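Local coordinates for protein lectin (PDB 4HR6) that binds galactosides through the beta-trefoil lectin domains of a three-chain, nontoxic homologue of type II ribosome-inactivating proteins, at residues S31-G39 with S107-L116; R11-C19 with L175-V183. All blocks are in the same frame, centred on the assembly; numbering follows the deposited sequence.

Interaction 1 of 2, residues S31-G39 with S107-L116; sequences SRLILYPCG and SNKATRSTNL. With AMG (methyl alpha-D-galactopyranoside), chain D.
Leu-35 meets the 107-116 loop with both its backbone and its side chain. Its N donates to Thr-114 O over 3.2 Å, and its O accepts from Ser-113 N at 2.9 Å. On the other side of Ile-34, Leu-116 N donates to Leu-33 O at 3.0 Å, which brings Ile-34 and Asn-115 together as a single beta bridge. Between these bonds the CA of Ile-34 lies 3.1 Å from Thr-114 O as a CA-H...O contact. CG of Leu-35 packs at 3.7 Å against CD2 of Leu-116, the two side chains crossing at about a right angle, and Leu-116 CD1 reaches CD1 of Leu-33. In this ricin-type beta-trefoil domain strand 33-36 pairs with strand 19-22, and the loop between strands 103-106 and 117-120 gives it a second backbone partner. It contributes Ile-34 and Tyr-36 to one of the galactoside sites, where Asp-21, Gly-24, Gln-41 and Asn-43 hydrogen-bond the sugar. Tyr-36, with CG anti to the backbone N (chi1 -159°), lays one ring face under the sugar, C4 of AMG standing 3.7 Å above its centre, while Pro-37 CD lies over the opposite face and Ser-113 OG at the ring edge. Ile-34 CD1 approaches the sugar C6 at 4.0 Å. The loop itself is shaped by a type II turn from Thr-111 to Thr-114, in which Thr-111 O accepts from both N and OG1 of Thr-114.

Interaction 2 of 2, residues R11-C19 with L175-V183; sequences RISGRDALC and LYSDGTIRV
OD2 of Asp-178 takes the backbone N of Asp-16 at 3.1 Å, the donor coming from above the carboxylate plane, and also meets Arg-182 NH2. OD1 accepts two bonds from Thr-180: one from OG1 at 2.6 Å on its syn lone pair, the other from the backbone N. The latter makes an Asx turn, overlapping the type I turn from Tyr-176 to Gly-179 in the connection between the antiparallel strands 173-175 and 181-183. The contact thus joins a loop of the first ricin-type beta-trefoil domain to a hairpin turn of the second. On the first-domain side the chain is bent by a G1 beta bulge, in which Ala-17 and Leu-18 both face Gly-14. Chi1 of 56° places the Asp-178 CG between its backbone N and carbonyl carbon, where the carboxylate can serve both segments.

Arg-182 completes a salt-bridge network with Asp-16 and Asp-178. Its NE donates at 2.8 Å to Thr-180 OG1, which helps fix the guanidinium in place. NH2 forms a salt bridge to Asp-178 OD2, its hydrogen bond weak and bent. The salt-bridge bonds from NH1 to Asp-16 OD1 and from NH2 to Asp-16 OD2 are weak too, the carboxylate of Asp-16 standing nearly perpendicular (84°) to the guanidinium plane. Arg-187 O is a further partner of NH1. Tyr-176 lies across this arginine, its CD2 4.0 Å above the centre of the guanidinium; its CE2 touches Ala-17 CB at 3.7 Å, and its OH is hydrogen-bonded to Arg-187 NH1. At the far end of the contact, Ser-177 OG donates to Ser-13 OG over 2.6 Å.

Overall arrangement
From the N terminus, the chain runs through 11-19 and then enters 31-39, the two being joined by the Cys-19–Cys-38 disulfide and by the neighbouring strands 19-22 and 33-36. It returns at 107-116, where interaction 1 closes a loop wholly within the first trefoil domain. Only on reaching 175-183, in the second domain, does it close interaction 2, so the first loop is nested in the second. The centres of the two contacts are about 13 Å apart, and Arg-15 of interaction 2 donates from NE to Ser-107 O and packs on Asn-108 and Ala-110. Interaction 1 therefore ties together parts of one domain beside a sugar site, and interaction 2 joins the two domains.

Interaction 1 of 2, residues S31-G39 with S107-L116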
loop_
_atom_site.group_PDB
_atom_site.type_symbol
_atom_site.label_atom_id
_atom_site.label_comp_id
_atom_site.label_asym_id
_atom_site.label_seq_id
_atom_site.Cartn_x
_atom_site.Cartn_y
_atom_site.Cartn_z
ATOM N N SER C 31 26.751 -24.939 -7.018
ATOM C CA SER C 31 27.179 -23.902 -6.074
ATOM C C SER C 31 26.066 -23.496 -5.089
ATOM O O SER C 31 24.871 -23.700 -5.351
ATOM C CB SER C 31 27.683 -22.671 -6.831
ATOM O OG SER C 31 28.403 -23.050 -7.997
ATOM N N ARG C 32 26.481 -22.923 -3.959
ATOM C CA ARG C 32 25.588 -22.660 -2.827
ATOM C C ARG C 32 25.230 -21.169 -2.721
ATOM O O ARG C 32 25.978 -20.296 -3.194
ATOM C CB ARG C 32 26.241 -23.153 -1.528
ATOM N N LEU C 33 24.087 -20.887 -2.097
ATOM C CA LEU C 33 23.616 -19.495 -1.910
ATOM C C LEU C 33 23.529 -19.120 -0.444
ATOM O O LEU C 33 22.985 -19.866 0.377
ATOM C CB LEU C 33 22.259 -19.231 -2.573
ATOM C CG LEU C 33 21.444 -20.456 -2.977
ATOM C CD1 LEU C 33 19.973 -20.324 -2.604
ATOM C CD2 LEU C 33 21.638 -20.712 -4.465
ATOM N N ILE C 34 24.038 -17.930 -0.149
ATOM C CA ILE C 34 24.102 -17.402 1.206
ATOM C C ILE C 34 23.268 -16.123 1.380
ATOM O O ILE C 34 22.816 -15.534 0.397
ATOM C CB ILE C 34 25.565 -17.061 1.581
ATOM C CG1 ILE C 34 26.181 -16.092 0.563
ATOM C CG2 ILE C 34 26.397 -18.333 1.659
ATOM C CD1 ILE C 34 27.441 -15.405 1.040
ATOM N N LEU C 35 23.081 -15.710 2.633
ATOM C CA LEU C 35 22.739 -14.330 2.951
ATOM C C LEU C 35 24.022 -13.524 2.956
ATOM O O LEU C 35 25.025 -13.987 3.474
ATOM C CB LEU C 35 22.119 -14.204 4.338
ATOM C CG LEU C 35 20.735 -14.770 4.619
ATOM C CD1 LEU C 35 20.334 -14.328 6.019
ATOM C CD2 LEU C 35 19.710 -14.320 3.587
ATOM N N TYR C 36 23.978 -12.306 2.427
ATOM C CA TYR C 36 25.150 -11.438 2.395
ATOM C C TYR C 36 24.695 -9.974 2.304
ATOM O O TYR C 36 23.655 -9.695 1.733
ATOM C CB TYR C 36 26.040 -11.813 1.197
ATOM C CG TYR C 36 27.478 -11.353 1.321
ATOM C CD1 TYR C 36 28.428 -12.133 1.994
ATOM C CD2 TYR C 36 27.892 -10.143 0.778
ATOM C CE1 TYR C 36 29.748 -11.714 2.119
ATOM C CE2 TYR C 36 29.211 -9.714 0.901
ATOM C CZ TYR C 36 30.133 -10.504 1.570
ATOM O OH TYR C 36 31.431 -10.079 1.683
ATOM N N PRO C 37 25.466 -9.034 2.879
ATOM C CA PRO C 37 25.144 -7.622 2.709
ATOM C C PRO C 37 24.714 -7.270 1.282
ATOM O O PRO C 37 25.367 -7.688 0.322
ATOM C CB PRO C 37 26.461 -6.927 3.055
ATOM C CG PRO C 37 27.127 -7.840 4.029
ATOM C CD PRO C 37 26.551 -9.222 3.858
ATOM N N CYS C 38 23.617 -6.521 1.154
ATOM C CA CYS C 38 23.093 -6.152 -0.151
ATOM C C CYS C 38 24.030 -5.183 -0.818
ATOM O O CYS C 38 24.537 -4.262 -0.186
ATOM C CB CYS C 38 21.714 -5.515 -0.036
ATOM S SG CYS C 38 20.480 -6.615 0.662
ATOM N N GLY C 39 24.265 -5.417 -2.105
ATOM C CA GLY C 39 25.059 -4.519 -2.932
ATOM C C GLY C 39 24.650 -4.670 -4.382
ATOM O O GLY C 39 23.696 -5.381 -4.695
ATOM N N SER C 107 16.601 -19.269 6.121
ATOM C CA SER C 107 17.943 -18.912 6.534
ATOM C C SER C 107 18.023 -19.086 8.046
ATOM O O SER C 107 17.675 -18.179 8.802
ATOM C CB SER C 107 18.281 -17.486 6.131
ATOM O OG SER C 107 19.608 -17.172 6.506
ATOM N N ASN C 108 18.488 -20.267 8.462
ATOM C CA ASN C 108 18.485 -20.699 9.865
ATOM C C ASN C 108 19.283 -19.818 10.831
ATOM O O ASN C 108 18.984 -19.792 12.022
ATOM C CB ASN C 108 18.986 -22.145 9.969
ATOM C CG ASN C 108 17.958 -23.161 9.497
ATOM O OD1 ASN C 108 16.755 -22.979 9.685
ATOM N ND2 ASN C 108 18.431 -24.254 8.902
ATOM N N LYS C 109 20.291 -19.110 10.330
ATOM C CA LYS C 109 21.044 -18.158 11.151
ATOM C C LYS C 109 20.907 -16.743 10.600
ATOM O O LYS C 109 20.683 -16.545 9.404
ATOM C CB LYS C 109 22.521 -18.564 11.243
ATOM C CG LYS C 109 22.811 -19.545 12.370
ATOM C CD LYS C 109 24.080 -20.363 12.141
ATOM C CE LYS C 109 23.788 -21.679 11.426
ATOM N NZ LYS C 109 24.932 -22.633 11.495
ATOM N N ALA C 110 21.046 -15.759 11.483
ATOM C CA ALA C 110 20.894 -14.354 11.106
ATOM C C ALA C 110 22.206 -13.763 10.606
ATOM O O ALA C 110 22.272 -12.573 10.295
ATOM C CB ALA C 110 20.377 -13.543 12.291
ATOM N N THR C 111 23.241 -14.592 10.519
ATOM C CA THR C 111 24.605 -14.111 10.307
ATOM C C THR C 111 25.012 -14.082 8.822
ATOM O O THR C 111 24.558 -14.897 8.005
ATOM C CB THR C 111 25.626 -14.926 11.161
ATOM O OG1 THR C 111 26.902 -14.281 11.144
ATOM C CG2 THR C 111 25.789 -16.374 10.666
ATOM N N ARG C 112 25.854 -13.104 8.496
ATOM C CA ARG C 112 26.544 -13.023 7.211
ATOM C C ARG C 112 27.116 -14.390 6.793
ATOM O O ARG C 112 27.672 -15.117 7.613
ATOM C CB ARG C 112 27.666 -11.975 7.318
ATOM C CG ARG C 112 28.711 -12.005 6.208
ATOM C CD ARG C 112 29.932 -11.181 6.580
ATOM N NE ARG C 112 29.675 -9.742 6.501
ATOM C CZ ARG C 112 30.383 -8.801 7.128
ATOM N NH1 ARG C 112 31.406 -9.126 7.917
ATOM N NH2 ARG C 112 30.061 -7.519 6.974
ATOM N N SER C 113 26.965 -14.721 5.515
ATOM C CA SER C 113 27.478 -15.968 4.925
ATOM C C SER C 113 26.790 -17.265 5.402
ATOM O O SER C 113 27.346 -18.350 5.237
ATOM C CB SER C 113 29.007 -16.075 5.096
ATOM O OG SER C 113 29.663 -14.880 4.693
ATOM N N THR C 114 25.587 -17.162 5.964
ATOM C CA THR C 114 24.795 -18.348 6.319
ATOM C C THR C 114 24.308 -19.091 5.078
ATOM O O THR C 114 23.835 -18.472 4.129
ATOM C CB THR C 114 23.535 -17.965 7.120
ATOM O OG1 THR C 114 23.915 -17.318 8.340
ATOM C CG2 THR C 114 22.681 -19.200 7.429
ATOM N N ASN C 115 24.393 -20.417 5.103
ATOM C CA ASN C 115 23.874 -21.244 4.009
ATOM C C ASN C 115 22.350 -21.227 4.012
ATOM O O ASN C 115 21.726 -21.419 5.065
ATOM C CB ASN C 115 24.370 -22.695 4.123
ATOM C CG ASN C 115 25.879 -22.822 3.960
ATOM O OD1 ASN C 115 26.537 -21.929 3.426
ATOM N ND2 ASN C 115 26.435 -23.942 4.421
ATOM N N LEU C 116 21.757 -20.984 2.839
ATOM C CA LEU C 116 20.300 -21.025 2.691
ATOM C C LEU C 116 19.855 -22.454 2.432
ATOM O O LEU C 116 20.537 -23.224 1.751
ATOM C CB LEU C 116 19.806 -20.112 1.558
ATOM C CG LEU C 116 20.171 -18.620 1.604
ATOM C CD1 LEU C 116 19.295 -17.848 0.625
ATOM C CD2 LEU C 116 20.044 -18.041 3.005
HETATM C C1 AMG D . 32.549 -11.907 -2.537
HETATM C C2 AMG D . 31.310 -11.449 -3.307
HETATM C C3 AMG D . 30.065 -11.417 -2.415
HETATM C C4 AMG D . 29.894 -12.705 -1.605
HETATM C C5 AMG D . 31.211 -13.173 -0.965
HETATM C C6 AMG D . 31.076 -14.573 -0.364
HETATM C C7 AMG D . 34.257 -10.450 -1.680
HETATM O O1 AMG D . 32.914 -10.924 -1.555
HETATM O O2 AMG D . 31.545 -10.142 -3.844
HETATM O O3 AMG D . 28.894 -11.202 -3.218
HETATM O O4 AMG D . 29.349 -13.731 -2.444
HETATM O O5 AMG D . 32.284 -13.177 -1.919
HETATM O O6 AMG D . 31.832 -14.666 0.849
#

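Interaction 2 of 2, residues R11-C19 with L175-V183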
loop_
_atom_site.group_PDB
_atom_site.type_symbol
_atom_site.label_atom_id
_atom_site.label_comp_id
_atom_site.label_asym_id
_atom_site.label_seq_id
_atom_site.Cartn_x
_atom_site.Cartn_y
_atom_site.Cartn_z
ATOM N N ARG C 11 16.240 -7.935 -6.831
ATOM C CA ARG C 11 16.900 -8.564 -5.676
ATOM C C ARG C 11 15.891 -9.289 -4.802
ATOM O O ARG C 11 14.675 -9.065 -4.894
ATOM C CB ARG C 11 17.668 -7.540 -4.838
ATOM C CG ARG C 11 18.892 -6.965 -5.536
ATOM C CD ARG C 11 19.013 -5.465 -5.351
ATOM N NE ARG C 11 20.093 -5.090 -4.463
ATOM C CZ ARG C 11 20.277 -3.875 -3.955
ATOM N NH1 ARG C 11 19.438 -2.885 -4.224
ATOM N NH2 ARG C 11 21.315 -3.656 -3.154
ATOM N N ILE C 12 16.413 -10.196 -3.983
ATOM C CA ILE C 12 15.619 -10.885 -2.978
ATOM C C ILE C 12 16.299 -10.615 -1.647
ATOM O O ILE C 12 17.458 -10.995 -1.455
ATOM C CB ILE C 12 15.554 -12.394 -3.232
ATOM C CG1 ILE C 12 15.172 -12.669 -4.684
ATOM C CG2 ILE C 12 14.561 -13.059 -2.285
ATOM C CD1 ILE C 12 15.040 -14.136 -5.014
ATOM N N SER C 13 15.603 -9.921 -0.744
ATOM C CA SER C 13 16.142 -9.652 0.583
ATOM C C SER C 13 15.265 -10.302 1.640
ATOM O O SER C 13 14.128 -10.705 1.365
ATOM C CB SER C 13 16.313 -8.152 0.815
ATOM O OG SER C 13 15.079 -7.470 0.891
ATOM N N GLY C 14 15.810 -10.452 2.847
ATOM C CA GLY C 14 15.053 -11.071 3.940
ATOM C C GLY C 14 15.674 -10.887 5.315
ATOM O O GLY C 14 15.933 -9.749 5.752
ATOM N N ARG C 15 15.902 -12.021 5.988
ATOM C CA ARG C 15 16.520 -12.077 7.315
ATOM C C ARG C 15 17.455 -10.923 7.615
ATOM O O ARG C 15 18.490 -10.754 6.956
ATOM C CB ARG C 15 17.306 -13.380 7.449
ATOM C CG ARG C 15 16.617 -14.452 8.261
ATOM C CD ARG C 15 16.956 -14.359 9.742
ATOM N NE ARG C 15 17.055 -15.695 10.321
ATOM C CZ ARG C 15 17.336 -15.961 11.593
ATOM N NH1 ARG C 15 17.392 -17.224 11.992
ATOM N NH2 ARG C 15 17.548 -14.979 12.461
ATOM N N ASP C 16 17.084 -10.116 8.604
ATOM C CA ASP C 16 17.903 -8.989 9.027
ATOM C C ASP C 16 18.299 -8.034 7.890
ATOM O O ASP C 16 19.258 -7.274 8.022
ATOM C CB ASP C 16 19.142 -9.501 9.800
ATOM C CG ASP C 16 18.843 -9.746 11.286
ATOM O OD1 ASP C 16 19.266 -8.908 12.110
ATOM O OD2 ASP C 16 18.147 -10.736 11.623
ATOM N N ALA C 17 17.532 -8.045 6.797
ATOM C CA ALA C 17 17.748 -7.141 5.655
ATOM C C ALA C 17 18.881 -7.566 4.745
ATOM O O ALA C 17 19.385 -6.763 3.975
ATOM C CB ALA C 17 17.979 -5.702 6.130
ATOM N N LEU C 18 19.281 -8.826 4.827
ATOM C CA LEU C 18 20.375 -9.308 4.005
ATOM C C LEU C 18 19.838 -9.866 2.701
ATOM O O LEU C 18 18.671 -10.244 2.615
ATOM C CB LEU C 18 21.187 -10.363 4.757
ATOM C CG LEU C 18 21.984 -9.785 5.932
ATOM C CD1 LEU C 18 22.269 -10.859 6.970
ATOM C CD2 LEU C 18 23.276 -9.161 5.440
ATOM N N CYS C 19 20.720 -9.931 1.706
ATOM C CA CYS C 19 20.364 -10.341 0.354
ATOM C C CYS C 19 20.800 -11.766 0.003
ATOM O O CYS C 19 21.846 -12.244 0.452
ATOM C CB CYS C 19 20.952 -9.349 -0.646
ATOM S SG CYS C 19 19.933 -7.866 -0.821
ATOM N N LEU C 175 10.217 -1.539 9.098
ATOM C CA LEU C 175 9.668 -2.755 8.505
ATOM C C LEU C 175 10.732 -3.449 7.644
ATOM O O LEU C 175 11.196 -2.905 6.642
ATOM C CB LEU C 175 8.437 -2.430 7.672
ATOM C CG LEU C 175 7.133 -2.101 8.408
ATOM C CD1 LEU C 175 7.315 -1.057 9.504
ATOM C CD2 LEU C 175 6.104 -1.618 7.400
ATOM N N TYR C 176 11.104 -4.657 8.047
ATOM C CA TYR C 176 12.205 -5.387 7.418
ATOM C C TYR C 176 11.667 -6.386 6.410
ATOM O O TYR C 176 10.516 -6.830 6.507
ATOM C CB TYR C 176 13.062 -6.114 8.486
ATOM C CG TYR C 176 14.181 -5.274 9.058
ATOM C CD1 TYR C 176 13.908 -4.106 9.742
ATOM C CD2 TYR C 176 15.520 -5.656 8.918
ATOM C CE1 TYR C 176 14.917 -3.315 10.262
ATOM C CE2 TYR C 176 16.540 -4.871 9.436
ATOM C CZ TYR C 176 16.228 -3.699 10.109
ATOM O OH TYR C 176 17.217 -2.899 10.632
ATOM N N SER C 177 12.533 -6.754 5.465
ATOM C CA SER C 177 12.194 -7.653 4.362
ATOM C C SER C 177 11.746 -9.023 4.833
ATOM O O SER C 177 11.027 -9.721 4.124
ATOM C CB SER C 177 13.404 -7.806 3.435
ATOM O OG SER C 177 13.870 -6.538 2.986
ATOM N N ASP C 178 12.170 -9.405 6.040
ATOM C CA ASP C 178 11.775 -10.684 6.633
ATOM C C ASP C 178 10.391 -10.662 7.240
ATOM O O ASP C 178 9.914 -11.700 7.718
ATOM C CB ASP C 178 12.798 -11.166 7.679
ATOM C CG ASP C 178 13.050 -10.158 8.774
ATOM O OD1 ASP C 178 12.218 -9.240 8.957
ATOM O OD2 ASP C 178 14.102 -10.279 9.435
ATOM N N GLY C 179 9.749 -9.495 7.229
ATOM C CA GLY C 179 8.409 -9.350 7.755
ATOM C C GLY C 179 8.417 -8.983 9.226
ATOM O O GLY C 179 7.381 -9.058 9.888
ATOM N N THR C 180 9.582 -8.611 9.758
ATOM C CA THR C 180 9.636 -8.150 11.125
ATOM C C THR C 180 9.319 -6.663 11.194
ATOM O O THR C 180 9.589 -5.914 10.255
ATOM C CB THR C 180 11.002 -8.388 11.803
ATOM O OG1 THR C 180 12.062 -7.739 11.075
ATOM C CG2 THR C 180 11.267 -9.884 11.975
ATOM N N ILE C 181 8.733 -6.265 12.315
ATOM C CA ILE C 181 8.534 -4.867 12.658
ATOM C C ILE C 181 9.433 -4.546 13.834
ATOM O O ILE C 181 9.273 -5.110 14.905
ATOM C CB ILE C 181 7.070 -4.586 13.030
ATOM C CG1 ILE C 181 6.159 -5.031 11.884
ATOM C CG2 ILE C 181 6.905 -3.096 13.325
ATOM C CD1 ILE C 181 4.673 -4.955 12.180
ATOM N N ARG C 182 10.380 -3.647 13.623
ATOM C CA ARG C 182 11.427 -3.396 14.587
ATOM C C ARG C 182 11.417 -1.985 15.142
ATOM O O ARG C 182 11.010 -1.037 14.468
ATOM C CB ARG C 182 12.785 -3.666 13.952
ATOM C CG ARG C 182 12.878 -5.070 13.401
ATOM C CD ARG C 182 14.299 -5.492 13.144
ATOM N NE ARG C 182 14.304 -6.839 12.572
ATOM C CZ ARG C 182 15.375 -7.624 12.502
ATOM N NH1 ARG C 182 16.543 -7.204 12.971
ATOM N NH2 ARG C 182 15.272 -8.827 11.961
ATOM N N VAL C 183 11.904 -1.862 16.378
ATOM C CA VAL C 183 12.021 -0.581 17.053
ATOM C C VAL C 183 13.119 0.168 16.316
ATOM O O VAL C 183 14.204 -0.368 16.086
ATOM C CB VAL C 183 12.338 -0.757 18.562
ATOM C CG1 VAL C 183 12.524 0.585 19.244
ATOM C CG2 VAL C 183 11.212 -1.530 19.242
#